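Cell division GTPase FtsZ, diverged (Clostridium botulinum C, PDB 3V3T) is a divergent member of the tubulin/FtsZ family, whose relatives assemble into cytoskeletal filaments. Local coordinates at residues S263-P268 / V282-I287. The protein carries 1 engineered substitution. Residues are numbered along the deposited sequence; the frame is centred on the assembly and turned at random.
Sequences SIVGYP and VVATGI
Val265, in the last turn of helix 258-265, meets strand 281-287 with its two methyl groups unequally engaged. Its CG1 reaches Ala284 CB at 3.9 Å, whereas Val282 CG1 lies almost equally far from both methyls, 4.4 Å from Val265 CG1 and 4.5 Å from Val265 CG2. The first torsion accounts for the Ala284 contact: CG1 lies anti to the backbone N (chi1 177°) on a CA-CB bond aimed at the strand, while CG2, set beside the N, has Val282 CG1 as its nearest atom in 282-287. Val282 and Ala284 likewise turn their CB atoms toward the helix end, while Val283 between them points away, the expected alternation of a strand with one face turned to a helix. Val265 CA and Ala284 CA, 7.6 Å apart, are the closest pair of CA atoms, consistent with the small side chain of Ala284. No hydrogen bond links the two segments; they bury 106 Å² between them, nearly all of it on Val265, Val282 and Ala284, which marks a small, purely apolar patch.

Neighbouring groups extend it. Val265 also touches Leu216 of the adjoining strand 211-217, and Val282 touches Ile261 one helical turn earlier, while the carbonyl O of Val265 is hydrogen-bonded to Tyr240 OH. Past Val265 the helix stops: Gly266, with phi 140°, leaves helical geometry, and the chain runs on to strand 270-275. At the far end of the strand, Gly286 and Ile287 both face Ser212 and form a G1 beta bulge. Helix 258-265 thus packs by its C-terminal end on one face of the mixed sheet, an alpha/beta layer contact within the TubZ-like C-terminal domain of the tubulin/FtsZ fold.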
loop_
_atom_site.group_PDB
_atom_site.type_symbol
_atom_site.label_atom_id
_atom_site.label_comp_id
_atom_site.label_asym_id
_atom_site.label_seq_id
_atom_site.Cartn_x
_atom_site.Cartn_y
_atom_site.Cartn_z
ATOM N N SER A 263 16.650 16.024 -3.752
ATOM C CA SER A 263 17.413 15.817 -4.968
ATOM C C SER A 263 17.297 14.370 -5.446
ATOM O O SER A 263 17.210 14.096 -6.649
ATOM C CB SER A 263 18.875 16.201 -4.739
ATOM O OG SER A 263 19.662 15.879 -5.869
ATOM N N ILE A 264 17.287 13.438 -4.506
ATOM C CA ILE A 264 17.236 12.034 -4.884
ATOM C C ILE A 264 15.804 11.506 -4.952
ATOM O O ILE A 264 15.474 10.695 -5.815
ATOM C CB ILE A 264 18.050 11.161 -3.923
ATOM C CG1 ILE A 264 19.519 11.592 -3.922
ATOM C CG2 ILE A 264 17.969 9.705 -4.339
ATOM C CD1 ILE A 264 20.239 11.193 -5.175
ATOM N N VAL A 265 14.950 11.970 -4.050
ATOM C CA VAL A 265 13.636 11.354 -3.894
ATOM C C VAL A 265 12.539 11.995 -4.739
ATOM O O VAL A 265 11.626 11.318 -5.193
ATOM C CB VAL A 265 13.188 11.336 -2.423
ATOM C CG1 VAL A 265 11.775 10.759 -2.312
ATOM C CG2 VAL A 265 14.152 10.503 -1.606
ATOM N N GLY A 266 12.629 13.300 -4.937
ATOM C CA GLY A 266 11.563 14.034 -5.590
ATOM C C GLY A 266 11.366 15.370 -4.899
ATOM O O GLY A 266 11.642 15.508 -3.707
ATOM N N TYR A 267 10.916 16.365 -5.651
ATOM C CA TYR A 267 10.726 17.701 -5.100
ATOM C C TYR A 267 9.275 17.889 -4.645
ATOM O O TYR A 267 8.350 17.826 -5.451
ATOM C CB TYR A 267 11.160 18.745 -6.131
ATOM C CG TYR A 267 12.664 18.757 -6.301
ATOM C CD1 TYR A 267 13.469 19.552 -5.489
ATOM C CD2 TYR A 267 13.284 17.949 -7.240
ATOM C CE1 TYR A 267 14.846 19.546 -5.619
ATOM C CE2 TYR A 267 14.661 17.939 -7.380
ATOM C CZ TYR A 267 15.436 18.738 -6.568
ATOM O OH TYR A 267 16.807 18.726 -6.702
ATOM N N PRO A 268 9.066 18.083 -3.340
ATOM C CA PRO A 268 7.702 18.220 -2.807
ATOM C C PRO A 268 7.264 19.679 -2.841
ATOM O O PRO A 268 8.112 20.549 -2.990
ATOM C CB PRO A 268 7.863 17.767 -1.362
ATOM C CG PRO A 268 9.263 18.255 -1.009
ATOM C CD PRO A 268 10.084 18.152 -2.280
ATOM N N VAL A 282 12.083 8.613 5.041
ATOM C CA VAL A 282 11.445 9.577 4.168
ATOM C C VAL A 282 10.133 8.993 3.659
ATOM O O VAL A 282 10.082 7.867 3.156
ATOM C CB VAL A 282 12.323 9.893 2.933
ATOM C CG1 VAL A 282 11.651 10.956 2.052
ATOM C CG2 VAL A 282 13.724 10.321 3.354
ATOM N N VAL A 283 9.066 9.771 3.781
ATOM C CA VAL A 283 7.798 9.402 3.197
ATOM C C VAL A 283 7.452 10.414 2.125
ATOM O O VAL A 283 7.328 11.604 2.416
ATOM C CB VAL A 283 6.689 9.410 4.255
ATOM C CG1 VAL A 283 5.361 8.966 3.632
ATOM C CG2 VAL A 283 7.076 8.504 5.413
ATOM N N ALA A 284 7.314 9.940 0.889
ATOM C CA ALA A 284 6.957 10.792 -0.235
ATOM C C ALA A 284 5.546 10.451 -0.708
ATOM O O ALA A 284 5.265 9.300 -1.032
ATOM C CB ALA A 284 7.959 10.620 -1.369
ATOM N N THR A 285 4.661 11.445 -0.739
ATOM C CA THR A 285 3.262 11.201 -1.082
ATOM C C THR A 285 2.832 12.064 -2.260
ATOM O O THR A 285 3.403 13.113 -2.504
ATOM C CB THR A 285 2.337 11.517 0.120
ATOM O OG1 THR A 285 2.388 12.921 0.401
ATOM C CG2 THR A 285 2.788 10.750 1.361
ATOM N N GLY A 286 1.818 11.628 -2.989
ATOM C CA GLY A 286 1.325 12.386 -4.122
ATOM C C GLY A 286 2.147 12.171 -5.382
ATOM O O GLY A 286 2.084 12.967 -6.309
ATOM N N ILE A 287 2.924 11.093 -5.414
ATOM C CA ILE A 287 3.711 10.765 -6.593
ATOM C C ILE A 287 2.797 10.276 -7.702
ATOM O O ILE A 287 1.865 9.502 -7.453
ATOM C CB ILE A 287 4.734 9.648 -6.272
ATOM C CG1 ILE A 287 5.793 10.153 -5.298
ATOM C CG2 ILE A 287 5.393 9.134 -7.536
ATOM C CD1 ILE A 287 6.669 9.041 -4.700
#